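Local structure of dopamine N-acetyltransferase-like Protein (Tribolium castaneum, 6V3T) at residues F176-V182 and Y204-K210; P26-V31 and I195-K199. The protein probably catalyses the transfer of an acetyl or longer acyl group from acyl-CoA to the amine of serotonin and related arylalkylamines. One frame throughout, in Å; residues are numbered along the deposited sequence.

Contact 1 of 2, residues F176-V182 and Y204-K210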
loop_
_atom_site.group_PDB
_atom_site.type_symbol
_atom_site.label_atom_id
_atom_site.label_comp_id
_atom_site.label_asym_id
_atom_site.label_seq_id
_atom_site.Cartn_x
_atom_site.Cartn_y
_atom_site.Cartn_z
ATOM N N PHE A 176 10.227 -11.725 -3.210
ATOM C CA PHE A 176 8.913 -11.936 -2.561
ATOM C C PHE A 176 8.153 -13.057 -3.278
ATOM O O PHE A 176 8.215 -13.162 -4.514
ATOM C CB PHE A 176 8.092 -10.650 -2.569
ATOM C CG PHE A 176 8.469 -9.685 -1.484
ATOM C CD1 PHE A 176 9.776 -9.260 -1.340
ATOM C CD2 PHE A 176 7.515 -9.212 -0.600
ATOM C CE1 PHE A 176 10.122 -8.374 -0.330
ATOM C CE2 PHE A 176 7.862 -8.323 0.404
ATOM C CZ PHE A 176 9.165 -7.907 0.539
ATOM N N ILE A 177 7.425 -13.843 -2.486
ATOM C CA ILE A 177 6.531 -14.953 -2.914
ATOM C C ILE A 177 5.102 -14.412 -3.007
ATOM O O ILE A 177 4.733 -13.600 -2.151
ATOM C CB ILE A 177 6.661 -16.104 -1.895
ATOM C CG1 ILE A 177 7.949 -16.895 -2.126
ATOM C CG2 ILE A 177 5.440 -17.012 -1.891
ATOM C CD1 ILE A 177 7.943 -17.725 -3.394
ATOM N N THR A 178 4.327 -14.864 -3.993
ATOM C CA THR A 178 2.870 -14.581 -4.106
ATOM C C THR A 178 2.102 -15.535 -3.185
ATOM O O THR A 178 2.168 -16.763 -3.408
ATOM C CB THR A 178 2.369 -14.682 -5.550
ATOM O OG1 THR A 178 2.876 -13.557 -6.263
ATOM C CG2 THR A 178 0.860 -14.691 -5.646
ATOM N N GLU A 179 1.408 -14.972 -2.193
ATOM C CA GLU A 179 0.571 -15.700 -1.205
ATOM C C GLU A 179 -0.794 -15.997 -1.822
ATOM O O GLU A 179 -1.184 -17.164 -1.849
ATOM C CB GLU A 179 0.390 -14.863 0.059
ATOM C CG GLU A 179 1.667 -14.668 0.841
ATOM C CD GLU A 179 2.182 -15.908 1.548
ATOM O OE1 GLU A 179 1.464 -16.924 1.560
ATOM O OE2 GLU A 179 3.295 -15.853 2.095
ATOM N N LYS A 180 -1.498 -14.960 -2.269
ATOM C CA LYS A 180 -2.771 -15.098 -3.013
ATOM C C LYS A 180 -2.723 -14.236 -4.275
ATOM O O LYS A 180 -2.242 -13.109 -4.217
ATOM C CB LYS A 180 -3.974 -14.714 -2.149
ATOM C CG LYS A 180 -5.297 -14.741 -2.903
ATOM C CD LYS A 180 -6.487 -15.109 -2.070
ATOM C CE LYS A 180 -6.723 -16.592 -1.954
ATOM N NZ LYS A 180 -7.722 -17.099 -2.917
ATOM N N CYS A 181 -3.221 -14.773 -5.376
ATOM C CA CYS A 181 -3.387 -14.048 -6.651
ATOM C C CYS A 181 -4.877 -14.022 -6.998
ATOM O O CYS A 181 -5.507 -15.106 -6.979
ATOM C CB CYS A 181 -2.573 -14.706 -7.755
ATOM S SG CYS A 181 -2.415 -13.644 -9.209
ATOM N N VAL A 182 -5.411 -12.828 -7.263
ATOM C CA VAL A 182 -6.858 -12.594 -7.521
ATOM C C VAL A 182 -7.006 -11.618 -8.687
ATOM O O VAL A 182 -6.415 -10.512 -8.633
ATOM C CB VAL A 182 -7.601 -12.079 -6.271
ATOM C CG1 VAL A 182 -6.899 -10.905 -5.612
ATOM C CG2 VAL A 182 -9.042 -11.719 -6.585
ATOM N N TYR A 204 -4.648 -8.101 -12.273
ATOM C CA TYR A 204 -4.778 -8.872 -11.006
ATOM C C TYR A 204 -3.973 -8.245 -9.862
ATOM O O TYR A 204 -2.996 -7.509 -10.104
ATOM C CB TYR A 204 -4.374 -10.326 -11.241
ATOM C CG TYR A 204 -3.055 -10.506 -11.944
ATOM C CD1 TYR A 204 -2.899 -10.264 -13.287
ATOM C CD2 TYR A 204 -1.944 -10.928 -11.266
ATOM C CE1 TYR A 204 -1.683 -10.418 -13.929
ATOM C CE2 TYR A 204 -0.724 -11.114 -11.896
ATOM C CZ TYR A 204 -0.585 -10.853 -13.234
ATOM O OH TYR A 204 0.621 -11.023 -13.842
ATOM N N TYR A 205 -4.410 -8.558 -8.637
ATOM C CA TYR A 205 -3.858 -8.082 -7.340
ATOM C C TYR A 205 -3.216 -9.278 -6.635
ATOM O O TYR A 205 -3.858 -10.356 -6.521
ATOM C CB TYR A 205 -4.964 -7.416 -6.514
ATOM C CG TYR A 205 -4.851 -7.459 -5.005
ATOM C CD1 TYR A 205 -3.756 -6.932 -4.334
ATOM C CD2 TYR A 205 -5.895 -7.943 -4.236
ATOM C CE1 TYR A 205 -3.683 -6.932 -2.945
ATOM C CE2 TYR A 205 -5.842 -7.948 -2.851
ATOM C CZ TYR A 205 -4.731 -7.444 -2.200
ATOM O OH TYR A 205 -4.690 -7.464 -0.832
ATOM N N LYS A 206 -1.958 -9.108 -6.234
ATOM C CA LYS A 206 -1.197 -10.129 -5.493
ATOM C C LYS A 206 -0.918 -9.599 -4.102
ATOM O O LYS A 206 -0.454 -8.445 -4.002
ATOM C CB LYS A 206 0.141 -10.419 -6.159
ATOM C CG LYS A 206 0.092 -11.361 -7.344
ATOM C CD LYS A 206 1.401 -11.355 -8.079
ATOM C CE LYS A 206 1.559 -12.487 -9.057
ATOM N NZ LYS A 206 2.947 -12.512 -9.562
ATOM N N VAL A 207 -1.203 -10.412 -3.088
ATOM C CA VAL A 207 -0.562 -10.306 -1.751
ATOM C C VAL A 207 0.776 -11.041 -1.853
ATOM O O VAL A 207 0.790 -12.184 -2.332
ATOM C CB VAL A 207 -1.469 -10.843 -0.629
ATOM C CG1 VAL A 207 -0.747 -10.911 0.706
ATOM C CG2 VAL A 207 -2.719 -9.993 -0.495
ATOM N N MET A 208 1.858 -10.359 -1.482
ATOM C CA MET A 208 3.249 -10.835 -1.657
ATOM C C MET A 208 3.991 -10.643 -0.339
ATOM O O MET A 208 3.626 -9.753 0.434
ATOM C CB MET A 208 3.959 -10.078 -2.783
ATOM C CG MET A 208 3.192 -10.126 -4.093
ATOM S SD MET A 208 4.057 -9.409 -5.512
ATOM C CE MET A 208 5.156 -10.767 -5.933
ATOM N N THR A 209 5.006 -11.462 -0.122
ATOM C CA THR A 209 5.553 -11.781 1.209
ATOM C C THR A 209 7.021 -12.179 1.074
ATOM O O THR A 209 7.353 -12.891 0.104
ATOM C CB THR A 209 4.704 -12.890 1.835
ATOM O OG1 THR A 209 3.790 -12.210 2.693
ATOM C CG2 THR A 209 5.510 -13.930 2.586
ATOM N N LYS A 210 7.846 -11.758 2.030
ATOM C CA LYS A 210 9.205 -12.302 2.217
ATOM C C LYS A 210 9.462 -12.478 3.705
ATOM O O LYS A 210 8.967 -11.642 4.489
ATOM C CB LYS A 210 10.251 -11.379 1.600
ATOM C CG LYS A 210 11.529 -12.095 1.192
ATOM C CD LYS A 210 12.632 -11.156 0.797
ATOM C CE LYS A 210 13.947 -11.863 0.553
ATOM N NZ LYS A 210 15.079 -11.021 1.007
#
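Lys-210 lays its CB over the face of the Phe-176 ring, 3.6 Å from the ring centroid and only 13° off the normal, a CH-pi contact in which the two side chains cross at about a right angle. Phe-176 turns its CG away from its own carbonyl carbon (chi1 -81°), which brings the ring against the Thr-209 and Lys-210 backbone. The carboxylate of Glu-179 bends toward Thr-209, OE2 lying close to CG2 and CB, but its polar partners are elsewhere: OE1 is in a salt bridge with Lys-115 and OE2 is hydrogen-bonded to Tyr-116 OH. Next along, the extended chain of Lys-206 passes across Thr-178, its CD 3.2 Å from OG1. Cys-181 sets SG obliquely beside the Tyr-204 ring, 3.4 Å from CD2, a sulfur-aromatic contact; the same cysteine takes part in an interchain disulfide known for this protein. Val-182 CG1 meets the Tyr-205 ring at CD2, 3.4 Å away.

Behind these side chains runs an antiparallel pairing interrupted by a classic beta bulge. Glu-179 N gives its hydrogen to Val-207 O at 2.9 Å, while Val-207 N gives its own to Lys-180 O, so two residues of one strand face a single residue of the other. Flanking the bulge, Ile-177 N bonds to Thr-209 O at 2.8 Å and Val-182 exchanges two bonds with Tyr-205, Tyr-205 N reaching Val-182 O at 2.8 Å.

In the GNAT sheet, 177-183 is an outermost strand within the chain and 204-211 lies between it and 157-162. Helix 165-174 touches Phe-176 and Met-208, and helix 94-108 packs on the face carrying Tyr-205 and Val-207.

Contact 2 of 2, residues P26-V31 and I195-K199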
loop_
_atom_site.group_PDB
_atom_site.type_symbol
_atom_site.label_atom_id
_atom_site.label_comp_id
_atom_site.label_asym_id
_atom_site.label_seq_id
_atom_site.Cartn_x
_atom_site.Cartn_y
_atom_site.Cartn_z
ATOM N N PRO A 26 -3.859 1.861 -9.513
ATOM C CA PRO A 26 -4.767 0.993 -10.270
ATOM C C PRO A 26 -6.151 0.726 -9.667
ATOM O O PRO A 26 -7.118 1.019 -10.314
ATOM C CB PRO A 26 -4.001 -0.334 -10.322
ATOM C CG PRO A 26 -2.556 0.098 -10.340
ATOM C CD PRO A 26 -2.492 1.325 -9.458
ATOM N N LEU A 27 -6.212 0.140 -8.476
ATOM C CA LEU A 27 -7.492 -0.211 -7.817
ATOM C C LEU A 27 -8.361 1.041 -7.683
ATOM O O LEU A 27 -9.461 1.036 -8.221
ATOM C CB LEU A 27 -7.205 -0.806 -6.443
ATOM C CG LEU A 27 -8.441 -1.287 -5.695
ATOM C CD1 LEU A 27 -9.295 -2.160 -6.598
ATOM C CD2 LEU A 27 -8.043 -2.036 -4.433
ATOM N N ASN A 28 -7.845 2.056 -6.994
ATOM C CA ASN A 28 -8.469 3.390 -6.798
ATOM C C ASN A 28 -9.125 3.828 -8.102
ATOM O O ASN A 28 -10.316 4.146 -8.082
ATOM C CB ASN A 28 -7.428 4.424 -6.371
ATOM C CG ASN A 28 -7.980 5.827 -6.317
ATOM O OD1 ASN A 28 -8.532 6.314 -7.290
ATOM N ND2 ASN A 28 -7.824 6.487 -5.186
ATOM N N ALA A 29 -8.345 3.844 -9.183
ATOM C CA ALA A 29 -8.764 4.272 -10.536
ATOM C C ALA A 29 -10.047 3.547 -10.942
ATOM O O ALA A 29 -10.978 4.232 -11.399
ATOM C CB ALA A 29 -7.668 4.009 -11.533
ATOM N N SER A 30 -10.098 2.224 -10.762
ATOM C CA SER A 30 -11.167 1.354 -11.320
ATOM C C SER A 30 -12.501 1.592 -10.599
ATOM O O SER A 30 -13.526 1.121 -11.135
ATOM C CB SER A 30 -10.784 -0.099 -11.285
ATOM O OG SER A 30 -10.847 -0.620 -9.970
ATOM N N VAL A 31 -12.485 2.255 -9.430
ATOM C CA VAL A 31 -13.708 2.660 -8.666
ATOM C C VAL A 31 -13.773 4.191 -8.566
ATOM O O VAL A 31 -14.891 4.708 -8.407
ATOM C CB VAL A 31 -13.772 2.016 -7.264
ATOM C CG1 VAL A 31 -13.433 0.534 -7.285
ATOM C CG2 VAL A 31 -12.898 2.735 -6.249
ATOM N N ILE A 195 -16.883 -4.732 -11.425
ATOM C CA ILE A 195 -16.838 -3.757 -10.287
ATOM C C ILE A 195 -15.483 -3.049 -10.284
ATOM O O ILE A 195 -15.433 -1.838 -9.985
ATOM C CB ILE A 195 -17.090 -4.479 -8.949
ATOM C CG1 ILE A 195 -18.555 -4.898 -8.824
ATOM C CG2 ILE A 195 -16.644 -3.631 -7.764
ATOM C CD1 ILE A 195 -18.791 -6.006 -7.837
ATOM N N TYR A 196 -14.424 -3.817 -10.539
ATOM C CA TYR A 196 -13.044 -3.323 -10.760
ATOM C C TYR A 196 -12.751 -3.396 -12.253
ATOM O O TYR A 196 -12.124 -4.379 -12.712
ATOM C CB TYR A 196 -12.057 -4.143 -9.936
ATOM C CG TYR A 196 -12.510 -4.363 -8.519
ATOM C CD1 TYR A 196 -12.542 -3.319 -7.606
ATOM C CD2 TYR A 196 -12.938 -5.611 -8.099
ATOM C CE1 TYR A 196 -12.963 -3.515 -6.301
ATOM C CE2 TYR A 196 -13.366 -5.822 -6.799
ATOM C CZ TYR A 196 -13.374 -4.773 -5.898
ATOM O OH TYR A 196 -13.797 -4.985 -4.621
ATOM N N ASP A 197 -13.247 -2.399 -12.983
ATOM C CA ASP A 197 -12.878 -2.155 -14.398
ATOM C C ASP A 197 -11.478 -1.532 -14.383
ATOM O O ASP A 197 -11.378 -0.287 -14.426
ATOM C CB ASP A 197 -13.939 -1.305 -15.106
ATOM C CG ASP A 197 -13.944 -1.464 -16.617
ATOM O OD1 ASP A 197 -14.009 -2.620 -17.075
ATOM O OD2 ASP A 197 -13.880 -0.430 -17.323
ATOM N N THR A 198 -10.446 -2.369 -14.242
ATOM C CA THR A 198 -9.017 -1.961 -14.211
ATOM C C THR A 198 -8.497 -1.879 -15.647
ATOM O O THR A 198 -8.827 -2.784 -16.440
ATOM C CB THR A 198 -8.169 -2.930 -13.378
ATOM O OG1 THR A 198 -8.438 -4.250 -13.850
ATOM C CG2 THR A 198 -8.445 -2.841 -11.894
ATOM N N LYS A 199 -7.735 -0.831 -15.970
ATOM C CA LYS A 199 -7.062 -0.693 -17.288
ATOM C C LYS A 199 -5.749 -1.476 -17.231
ATOM O O LYS A 199 -5.039 -1.368 -16.213
ATOM C CB LYS A 199 -6.876 0.783 -17.660
ATOM C CG LYS A 199 -8.110 1.440 -18.272
ATOM C CD LYS A 199 -8.039 2.955 -18.331
ATOM C CE LYS A 199 -9.399 3.621 -18.271
ATOM N NZ LYS A 199 -9.274 5.072 -18.000
#
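Leu-27 and Val-31, one helical turn apart, both lie alongside Tyr-196 and point the same way as it does, forming the apolar part of this interface. Leu-27 CD1 approaches Tyr-196 CD1 to 3.6 Å, and Val-31 CG1 reaches the same ring atom at 4.0 Å; both methyls come in obliquely. Within its own segment the ring has Ile-195 CG2 above one face. Leu-27 can reach the ring because its CG is set anti to the backbone N (chi1 -176°). Thr-198 CG2 adds a methyl contact to Ser-30 CB at 3.7 Å. At its far end Tyr-196 hydrogen-bonds through OH to the backbone O of Arg-98, which ties the hydroxyl to helix 94-108.

The elements joined here stand far apart in sequence. Helix 26-31 belongs to the N-terminal part of this GNAT enzyme, with Pro-26 beside the bound acetyl-CoA, and 195-199 lies in the long loop between strands 177-183 and 204-211, the last two in the chain. Asp-197 is the centre of an inverse gamma turn in that loop.

Carbon-to-oxygen contacts make up the second kind. Ser-30 turns toward the loop and places CB 3.2 Å from Asp-197 O, while its CA makes a bent CA-H...O contact with Asp-197 O at 3.5 Å.

No hydrogen bond crosses between 26-31 and 195-199; the polar end of Ser-30 turns back on its own segment. Ser-30 OG donates to Leu-27 O at 2.8 Å, on a lone pair in the carbonyl plane. Ser-30 OG also sits at the edge of the Tyr-196 ring, 3.7 Å from Tyr-196 CB. With an alanine here, Leu-27 O would probably lose its side-chain donor and the edge of the Tyr-196 ring a neighbour.

Overall arrangement
Contact 1 pairs strands 177-183 and 204-211, and contact 2 joins helix 26-31 to the loop connecting them. Neither is wholly core. Contact 1 mixes a largely buried strand with a more exposed outer one and owes its order to backbone hydrogen bonds; contact 2, a much smaller interface, has no hydrogen bond across it and relies on apolar and CH...O contacts. Helix 94-108 touches residues of both. Their centres lie about 18 Å apart and their nearest atoms about 6 Å, so the two do not touch, yet each comes near the acetyl-CoA site, Pro-26 more closely than Tyr-205.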